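Side-chain contacts in importin subunit beta-1 (Saccharomyces cerevisiae, PDB 5OWU), which serves as the beta subunit in nuclear protein import, associating with importin alpha, which recognises the classical nuclear localization signal of cargo proteins: residues M216-E219 against G220-N223; S277-D280 against K281-S284; L329-L332 against L333-Q336; G399-K402 against V403-T406. All coordinates share one frame; numbering follows the deposited sequence.

Overall arrangement
The four contacts follow one another along the chain, each at an end of a HEAT-repeat helix. Contacts 1, 2 and 4 lie at N-terminal ends, of helices 219-233, 280-306 and 402-418; contact 3 covers the C-terminal end of helix 317-332 and the turn beyond it. Contacts 2 and 3 have centres about 11 Å apart and touch: Arg335 of contact 3 reaches the loop of contact 2, and Leu332 packs on Ala283. Contact 4 lies about 24 Å from contact 3 between centres, and contact 1 about 31 Å from contact 2. They therefore sample the helix ends of an all-helical solenoid, and contacts 2 and 3 join successive repeats, HEAT 7 and HEAT 8.

Contact 1 of 4, residues M216-E219 against G220-N223; sequences MERE and GERN
Beyond Gly220, Glu221 is the first residue of the helix to send a side chain back, meeting Arg218. OE2 of Glu221 takes a hydrogen bond from NH1 of Arg218 at 2.8 Å, a salt bridge whose N-H points almost straight at the oxygen (164°). The oxygen lies in the guanidinium plane and is met on its syn side, though from somewhat out of the carboxylate plane. The two flat groups are turned 75° against each other, and the bridge runs through the one NH1–OE2 pair rather than a paired, side-on one. The carboxylate is shared: OE1 accepts from Asn215, and OE2 also from the backbone of a chain of another protein, while Asn178 accepts from Arg218 NH1.

Arg218 holds the N-cap position of helix 219-233, the first helix of HEAT 6, and its carbonyl O receives the amide N of Arg222 at 2.9 Å. The Arg222 side chain leaves with CG anti to the backbone N (chi1 -173°) and bends at CD, which turns the guanidinium back toward the preceding loop. There NH1 donates to O of Met216, but their 2.5 Å separation is too short to be taken at face value and the N-H is bent, so the bond's exact geometry is doubtful. CA of Glu219 lies over one guanidinium face, and the Met216 methyl CE packs 3.7 Å from CA of Arg222. NE of Arg222 bonds to Tyr262 OH.

Asn223 closes the turn through its amide N, 2.8 Å from O of Glu219. Its ND2 lies 3.7 Å from CG of Glu219, and its OD1 is bonded to Tyr262 OH.

Contact 2 of 4, residues S277-D280 against K281-S284; sequences SPND and KVAS
OD1 of Asn279 faces two amides in the first turn of helix 280-306 and accepts from both. The bond from Val282 N is 3.2 Å long and fairly straight at 160°, its donor tilted from the amide plane; that from Lys281 N is shorter, 2.8 Å, but bent and weak. This is an N-cap. It depends on CG standing anti to the backbone N (chi1 -176°), which swings the amide over the helix start and also lays it against CG2 of Val282, 3.8 Å from CG of Asn279. With an alanine here, the Val282 amide would probably lose its side-chain acceptor and a gap would open beside CG2.

The cap residue is itself positioned from behind. OG of Ser277 accepts from Asn279 N at 3.0 Å, an ST turn, and the same OG lies 3.8 Å from CB of Val282. At the next residue, the carbonyl O of Asp280 is held twice by Ser284, one turn on: OG donates at 2.7 Å from one face of the carbonyl plane and the amide N at 2.9 Å from the other.

Farther out, Asp280 meets Arg335, in the turn after helix 317-332. Val282 and Lys281 rest on helix 238-255, whereas Asp280 and Ser284 touch Val347 of helix 347-362, so the start of this HEAT 7 helix is lined by the repeats before and after it.

Contact 3 of 4, residues L329-L332 against L333-Q336; sequences LLNL and LTRQ
Arg335 sets CG anti to its carbonyl carbon (chi1 -59°) and then runs extended to NE, which carries its guanidinium back beside Leu332. There the methyl CD2 of Leu332 stands over the centre of one face, 3.6 Å from CZ of Arg335, an apolar group against a flat cation. In Thr334 a chi1 of 60° puts OG1 between backbone N and carbonyl carbon, and from there it donates to O of Asn331 at 3.0 Å.

The backbone here is the C-terminal end of helix 317-332, the first helix of HEAT 8, leading into a type I beta turn from Leu332 to Arg335. The turn bond, Arg335 N to Leu332 O, is 3.2 Å long, with its donor well above the carbonyl plane. Leu333 N is divided between O of Leu330 at 2.9 Å and a weak, bent bond to Leu329 O. On the other flank Leu330 and Leu333 lie side by side, CD2 of the first 3.9 Å from CD1 of the second, and both pack on Ala392 of helix 383-395.

Beyond the segments, NH1 of Arg335 bonds to Ser277 O and forms a salt bridge with Asp280 OD1. A leucine in its place would probably leave that carboxylate without its cationic mate and the Ser277 carbonyl without this donor. The guanidinium thus combines two roles: one face is packed against a leucine methyl, while NH1 joins the turn to the preceding repeat, in a setting likely to favour the positive charge.

Contact 4 of 4, residues G399-K402 against V403-T406; sequences GPDK and VQRT
The carbonyl O of Lys402 is gripped twice by Thr406: OG1 donates at 2.7 Å and the amide N at 2.9 Å, reaching the oxygen from opposite faces of its plane. This is the first turn of helix 402-418, which opens HEAT 10, with Asp401 as its N-cap. The Asp401 carboxylate takes the amide of Gln404: OD1 lies 2.8 Å from Gln404 N, the N-H is almost perfectly straight (178°), and the donor arrives nearly end-on to the C-O bond. A chi1 of 69°, with CG between backbone N and carbonyl carbon, is what brings OD1 to the Gln404 amide; CG of Gln404 packs 3.3 Å from the same OD1. The other oxygen, OD2, accepts from Asn364 ND2, in the loop between helices 347-362 and 367-377.

Arg405 curls back at chi3, and O of Asp401 receives both its amide N and its NE, each at 3.2 Å. The N comes close to the carbonyl plane, whereas NE sits far above it, so the two do not compete for one direction. NH1 continues to the carbonyl of Met397. Pro400 adds packing, its CB 4.1 Å from CG of Arg405, and its carbonyl O lies over one guanidinium face, 3.3 Å from NH2 of Arg405 at an angle too poor for a hydrogen bond.

Contact 1 of 4, residues M216-E219 against G220-N223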
loop_
_atom_site.group_PDB
_atom_site.type_symbol
_atom_site.label_atom_id
_atom_site.label_comp_id
_atom_site.label_asym_id
_atom_site.label_seq_id
_atom_site.Cartn_x
_atom_site.Cartn_y
_atom_site.Cartn_z
ATOM N N MET A 216 8.395 28.460 -0.676
ATOM C CA MET A 216 7.085 28.499 -1.327
ATOM C C MET A 216 6.149 29.504 -0.668
ATOM O O MET A 216 5.251 30.039 -1.329
ATOM C CB MET A 216 6.462 27.099 -1.320
ATOM C CG MET A 216 7.172 26.088 -2.220
ATOM S SD MET A 216 6.959 26.449 -3.980
ATOM C CE MET A 216 8.391 27.473 -4.325
ATOM N N GLU A 217 6.339 29.784 0.617
ATOM C CA GLU A 217 5.537 30.806 1.273
ATOM C C GLU A 217 5.941 32.220 0.876
ATOM O O GLU A 217 5.267 33.168 1.293
ATOM C CB GLU A 217 5.627 30.636 2.790
ATOM C CG GLU A 217 5.034 29.321 3.282
ATOM C CD GLU A 217 5.264 29.084 4.762
ATOM O OE1 GLU A 217 6.092 29.802 5.365
ATOM O OE2 GLU A 217 4.614 28.174 5.319
ATOM N N ARG A 218 6.999 32.392 0.086
ATOM C CA ARG A 218 7.404 33.698 -0.419
ATOM C C ARG A 218 6.896 33.835 -1.845
ATOM O O ARG A 218 7.301 33.070 -2.725
ATOM C CB ARG A 218 8.921 33.873 -0.376
ATOM C CG ARG A 218 9.506 33.822 1.020
ATOM C CD ARG A 218 11.014 33.642 0.986
ATOM N NE ARG A 218 11.512 33.153 2.265
ATOM C CZ ARG A 218 12.688 32.558 2.435
ATOM N NH1 ARG A 218 13.506 32.369 1.406
ATOM N NH2 ARG A 218 13.045 32.145 3.643
ATOM N N GLU A 219 6.023 34.818 -2.069
ATOM C CA GLU A 219 5.332 34.921 -3.350
ATOM C C GLU A 219 6.314 35.038 -4.509
ATOM O O GLU A 219 6.129 34.398 -5.547
ATOM C CB GLU A 219 4.374 36.120 -3.342
ATOM C CG GLU A 219 3.386 36.124 -4.508
ATOM C CD GLU A 219 2.672 37.457 -4.683
ATOM O OE1 GLU A 219 2.663 38.271 -3.732
ATOM O OE2 GLU A 219 2.126 37.693 -5.782
ATOM N N GLY A 220 7.359 35.852 -4.363
ATOM C CA GLY A 220 8.275 36.063 -5.474
ATOM C C GLY A 220 9.051 34.812 -5.841
ATOM O O GLY A 220 9.199 34.481 -7.023
ATOM N N GLU A 221 9.553 34.095 -4.832
ATOM C CA GLU A 221 10.263 32.844 -5.092
ATOM C C GLU A 221 9.326 31.784 -5.661
ATOM O O GLU A 221 9.692 31.060 -6.594
ATOM C CB GLU A 221 10.916 32.329 -3.811
ATOM C CG GLU A 221 11.916 33.283 -3.173
ATOM C CD GLU A 221 12.679 32.634 -2.030
ATOM O OE1 GLU A 221 12.720 31.382 -1.980
ATOM O OE2 GLU A 221 13.233 33.370 -1.183
ATOM N N ARG A 222 8.125 31.661 -5.094
ATOM C CA ARG A 222 7.145 30.707 -5.608
ATOM C C ARG A 222 6.817 31.002 -7.069
ATOM O O ARG A 222 6.792 30.098 -7.914
ATOM C CB ARG A 222 5.886 30.756 -4.738
ATOM C CG ARG A 222 4.850 29.695 -5.048
ATOM C CD ARG A 222 3.631 29.809 -4.136
ATOM N NE ARG A 222 3.047 31.156 -4.108
ATOM C CZ ARG A 222 2.877 31.907 -3.016
ATOM N NH1 ARG A 222 3.229 31.471 -1.815
ATOM N NH2 ARG A 222 2.333 33.110 -3.122
ATOM N N ASN A 223 6.562 32.273 -7.383
ATOM C CA ASN A 223 6.274 32.666 -8.756
ATOM C C ASN A 223 7.418 32.276 -9.680
ATOM O O ASN A 223 7.198 31.663 -10.730
ATOM C CB ASN A 223 6.019 34.176 -8.841
ATOM C CG ASN A 223 4.657 34.581 -8.290
ATOM O OD1 ASN A 223 3.784 33.745 -8.085
ATOM N ND2 ASN A 223 4.472 35.879 -8.057
#

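Contact 2 of 4, residues S277-D280 against K281-S284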
loop_
_atom_site.group_PDB
_atom_site.type_symbol
_atom_site.label_atom_id
_atom_site.label_comp_id
_atom_site.label_asym_id
_atom_site.label_seq_id
_atom_site.Cartn_x
_atom_site.Cartn_y
_atom_site.Cartn_z
ATOM N N SER A 277 -2.549 16.093 -27.525
ATOM C CA SER A 277 -1.369 15.773 -28.311
ATOM C C SER A 277 -1.511 14.387 -28.938
ATOM O O SER A 277 -1.934 13.440 -28.262
ATOM C CB SER A 277 -0.119 15.813 -27.439
ATOM O OG SER A 277 0.996 15.269 -28.128
ATOM N N PRO A 278 -1.156 14.223 -30.217
ATOM C CA PRO A 278 -1.134 12.872 -30.801
ATOM C C PRO A 278 -0.056 11.974 -30.214
ATOM O O PRO A 278 -0.041 10.777 -30.526
ATOM C CB PRO A 278 -0.890 13.137 -32.294
ATOM C CG PRO A 278 -0.219 14.460 -32.344
ATOM C CD PRO A 278 -0.761 15.254 -31.193
ATOM N N ASN A 279 0.841 12.507 -29.389
ATOM C CA ASN A 279 1.861 11.708 -28.719
ATOM C C ASN A 279 1.291 11.182 -27.406
ATOM O O ASN A 279 0.910 11.972 -26.534
ATOM C CB ASN A 279 3.113 12.543 -28.461
ATOM C CG ASN A 279 4.237 11.734 -27.856
ATOM O OD1 ASN A 279 4.129 11.246 -26.731
ATOM N ND2 ASN A 279 5.332 11.595 -28.594
ATOM N N ASP A 280 1.250 9.852 -27.259
ATOM C CA ASP A 280 0.598 9.252 -26.097
ATOM C C ASP A 280 1.317 9.598 -24.800
ATOM O O ASP A 280 0.675 9.716 -23.751
ATOM C CB ASP A 280 0.511 7.731 -26.256
ATOM C CG ASP A 280 -0.386 7.307 -27.404
ATOM O OD1 ASP A 280 -1.158 8.143 -27.915
ATOM O OD2 ASP A 280 -0.324 6.124 -27.791
ATOM N N LYS A 281 2.639 9.767 -24.844
ATOM C CA LYS A 281 3.386 10.077 -23.626
ATOM C C LYS A 281 3.058 11.482 -23.119
ATOM O O LYS A 281 2.828 11.688 -21.919
ATOM C CB LYS A 281 4.887 9.923 -23.894
ATOM C CG LYS A 281 5.824 10.422 -22.782
ATOM C CD LYS A 281 6.103 9.355 -21.742
ATOM C CE LYS A 281 7.215 9.790 -20.793
ATOM N NZ LYS A 281 8.533 9.890 -21.487
ATOM N N VAL A 282 3.039 12.462 -24.022
ATOM C CA VAL A 282 2.702 13.836 -23.641
ATOM C C VAL A 282 1.302 13.880 -23.032
ATOM O O VAL A 282 1.092 14.349 -21.894
ATOM C CB VAL A 282 2.809 14.762 -24.866
ATOM C CG1 VAL A 282 2.484 16.208 -24.492
ATOM C CG2 VAL A 282 4.202 14.663 -25.498
ATOM N N ALA A 283 0.321 13.389 -23.797
ATOM C CA ALA A 283 -1.047 13.346 -23.307
ATOM C C ALA A 283 -1.103 12.679 -21.944
ATOM O O ALA A 283 -1.761 13.183 -21.024
ATOM C CB ALA A 283 -1.940 12.614 -24.309
ATOM N N SER A 284 -0.392 11.558 -21.788
ATOM C CA SER A 284 -0.364 10.867 -20.504
ATOM C C SER A 284 0.108 11.791 -19.393
ATOM O O SER A 284 -0.431 11.756 -18.278
ATOM C CB SER A 284 0.543 9.635 -20.579
ATOM O OG SER A 284 -0.022 8.636 -21.402
#

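Contact 3 of 4, residues L329-L332 against L333-Q336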
loop_
_atom_site.group_PDB
_atom_site.type_symbol
_atom_site.label_atom_id
_atom_site.label_comp_id
_atom_site.label_asym_id
_atom_site.label_seq_id
_atom_site.Cartn_x
_atom_site.Cartn_y
_atom_site.Cartn_z
ATOM N N LEU A 329 -10.207 13.784 -22.320
ATOM C CA LEU A 329 -10.018 12.455 -21.729
ATOM C C LEU A 329 -10.767 11.396 -22.529
ATOM O O LEU A 329 -10.195 10.370 -22.954
ATOM C CB LEU A 329 -10.514 12.444 -20.280
ATOM C CG LEU A 329 -9.719 13.109 -19.165
ATOM C CD1 LEU A 329 -10.521 13.028 -17.866
ATOM C CD2 LEU A 329 -8.366 12.441 -18.996
ATOM N N LEU A 330 -12.065 11.633 -22.729
ATOM C CA LEU A 330 -12.885 10.705 -23.495
ATOM C C LEU A 330 -12.223 10.389 -24.828
ATOM O O LEU A 330 -12.119 9.221 -25.223
ATOM C CB LEU A 330 -14.285 11.294 -23.689
ATOM C CG LEU A 330 -15.077 11.398 -22.382
ATOM C CD1 LEU A 330 -16.313 12.281 -22.541
ATOM C CD2 LEU A 330 -15.481 10.012 -21.893
ATOM N N ASN A 331 -11.733 11.421 -25.519
ATOM C CA ASN A 331 -11.039 11.183 -26.780
ATOM C C ASN A 331 -9.819 10.287 -26.587
ATOM O O ASN A 331 -9.484 9.496 -27.476
ATOM C CB ASN A 331 -10.622 12.508 -27.417
ATOM C CG ASN A 331 -9.828 12.310 -28.696
ATOM O OD1 ASN A 331 -10.372 11.879 -29.714
ATOM N ND2 ASN A 331 -8.534 12.618 -28.649
ATOM N N LEU A 332 -9.136 10.397 -25.446
ATOM C CA LEU A 332 -7.982 9.539 -25.217
ATOM C C LEU A 332 -8.380 8.084 -25.041
ATOM O O LEU A 332 -7.538 7.198 -25.228
ATOM C CB LEU A 332 -7.198 10.006 -23.990
ATOM C CG LEU A 332 -6.483 11.352 -24.110
ATOM C CD1 LEU A 332 -5.863 11.735 -22.769
ATOM C CD2 LEU A 332 -5.421 11.317 -25.207
ATOM N N LEU A 333 -9.637 7.811 -24.689
ATOM C CA LEU A 333 -10.043 6.416 -24.513
ATOM C C LEU A 333 -9.923 5.577 -25.785
ATOM O O LEU A 333 -9.872 4.343 -25.689
ATOM C CB LEU A 333 -11.484 6.343 -23.999
ATOM C CG LEU A 333 -11.729 6.949 -22.616
ATOM C CD1 LEU A 333 -13.199 6.856 -22.260
ATOM C CD2 LEU A 333 -10.879 6.252 -21.560
ATOM N N THR A 334 -9.881 6.192 -26.971
ATOM C CA THR A 334 -9.830 5.431 -28.216
ATOM C C THR A 334 -8.404 5.121 -28.663
ATOM O O THR A 334 -8.195 4.751 -29.824
ATOM C CB THR A 334 -10.563 6.171 -29.336
ATOM O OG1 THR A 334 -9.953 7.450 -29.553
ATOM C CG2 THR A 334 -12.029 6.346 -28.985
ATOM N N ARG A 335 -7.426 5.254 -27.774
ATOM C CA ARG A 335 -6.041 4.916 -28.076
ATOM C C ARG A 335 -5.627 3.611 -27.396
ATOM O O ARG A 335 -4.520 3.489 -26.872
ATOM C CB ARG A 335 -5.113 6.060 -27.673
ATOM C CG ARG A 335 -5.427 7.371 -28.365
ATOM C CD ARG A 335 -4.389 8.431 -28.031
ATOM N NE ARG A 335 -4.769 9.763 -28.503
ATOM C CZ ARG A 335 -3.977 10.830 -28.447
ATOM N NH1 ARG A 335 -2.752 10.731 -27.942
ATOM N NH2 ARG A 335 -4.407 11.999 -28.889
ATOM N N GLN A 336 -6.513 2.616 -27.404
ATOM C CA GLN A 336 -6.156 1.299 -26.901
ATOM C C GLN A 336 -5.130 0.640 -27.830
ATOM O O GLN A 336 -4.777 1.165 -28.888
ATOM C CB GLN A 336 -7.391 0.405 -26.781
ATOM C CG GLN A 336 -8.654 1.087 -26.245
ATOM C CD GLN A 336 -9.539 1.637 -27.352
ATOM O OE1 GLN A 336 -9.045 2.152 -28.355
ATOM N NE2 GLN A 336 -10.852 1.532 -27.174
#

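Contact 4 of 4, residues G399-K402 against V403-T406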
loop_
_atom_site.group_PDB
_atom_site.type_symbol
_atom_site.label_atom_id
_atom_site.label_comp_id
_atom_site.label_asym_id
_atom_site.label_seq_id
_atom_site.Cartn_x
_atom_site.Cartn_y
_atom_site.Cartn_z
ATOM N N GLY A 399 -19.966 8.053 -8.151
ATOM C CA GLY A 399 -19.892 9.492 -8.048
ATOM C C GLY A 399 -21.250 10.167 -8.106
ATOM O O GLY A 399 -21.688 10.807 -7.146
ATOM N N PRO A 400 -21.936 10.060 -9.243
ATOM C CA PRO A 400 -23.256 10.698 -9.370
ATOM C C PRO A 400 -24.263 10.108 -8.393
ATOM O O PRO A 400 -24.052 9.052 -7.797
ATOM C CB PRO A 400 -23.650 10.417 -10.826
ATOM C CG PRO A 400 -22.358 10.147 -11.534
ATOM C CD PRO A 400 -21.488 9.463 -10.514
ATOM N N ASP A 401 -25.390 10.803 -8.234
ATOM C CA ASP A 401 -26.378 10.356 -7.264
ATOM C C ASP A 401 -27.182 9.169 -7.811
ATOM O O ASP A 401 -27.044 8.753 -8.967
ATOM C CB ASP A 401 -27.289 11.522 -6.835
ATOM C CG ASP A 401 -28.232 12.012 -7.938
ATOM O OD1 ASP A 401 -28.726 11.191 -8.734
ATOM O OD2 ASP A 401 -28.510 13.236 -7.972
ATOM N N LYS A 402 -28.019 8.605 -6.938
ATOM C CA LYS A 402 -28.755 7.389 -7.272
ATOM C C LYS A 402 -29.791 7.640 -8.365
ATOM O O LYS A 402 -29.989 6.797 -9.244
ATOM C CB LYS A 402 -29.422 6.837 -6.013
ATOM C CG LYS A 402 -30.130 5.508 -6.190
ATOM C CD LYS A 402 -30.650 4.979 -4.854
ATOM C CE LYS A 402 -31.347 3.632 -5.021
ATOM N NZ LYS A 402 -31.691 2.990 -3.715
ATOM N N VAL A 403 -30.467 8.786 -8.319
ATOM C CA VAL A 403 -31.515 9.086 -9.297
ATOM C C VAL A 403 -30.942 9.080 -10.710
ATOM O O VAL A 403 -31.455 8.395 -11.605
ATOM C CB VAL A 403 -32.189 10.427 -8.953
ATOM C CG1 VAL A 403 -33.063 10.925 -10.094
ATOM C CG2 VAL A 403 -33.036 10.264 -7.709
ATOM N N GLN A 404 -29.852 9.823 -10.921
ATOM C CA GLN A 404 -29.243 9.917 -12.247
ATOM C C GLN A 404 -28.725 8.560 -12.715
ATOM O O GLN A 404 -29.021 8.113 -13.834
ATOM C CB GLN A 404 -28.101 10.935 -12.219
ATOM C CG GLN A 404 -28.508 12.344 -11.767
ATOM C CD GLN A 404 -29.278 13.113 -12.835
ATOM O OE1 GLN A 404 -29.117 12.870 -14.034
ATOM N NE2 GLN A 404 -30.113 14.053 -12.400
ATOM N N ARG A 405 -27.927 7.899 -11.877
ATOM C CA ARG A 405 -27.368 6.608 -12.260
ATOM C C ARG A 405 -28.474 5.625 -12.618
ATOM O O ARG A 405 -28.432 4.984 -13.667
ATOM C CB ARG A 405 -26.491 6.059 -11.133
ATOM C CG ARG A 405 -25.069 6.602 -11.132
ATOM C CD ARG A 405 -24.268 6.094 -9.936
ATOM N NE ARG A 405 -24.932 6.407 -8.676
ATOM C CZ ARG A 405 -24.548 5.951 -7.492
ATOM N NH1 ARG A 405 -23.496 5.152 -7.397
ATOM N NH2 ARG A 405 -25.223 6.296 -6.402
ATOM N N THR A 406 -29.482 5.499 -11.757
ATOM C CA THR A 406 -30.571 4.562 -12.016
ATOM C C THR A 406 -31.257 4.873 -13.338
ATOM O O THR A 406 -31.571 3.960 -14.120
ATOM C CB THR A 406 -31.579 4.609 -10.864
ATOM O OG1 THR A 406 -30.922 4.245 -9.645
ATOM C CG2 THR A 406 -32.745 3.655 -11.115
#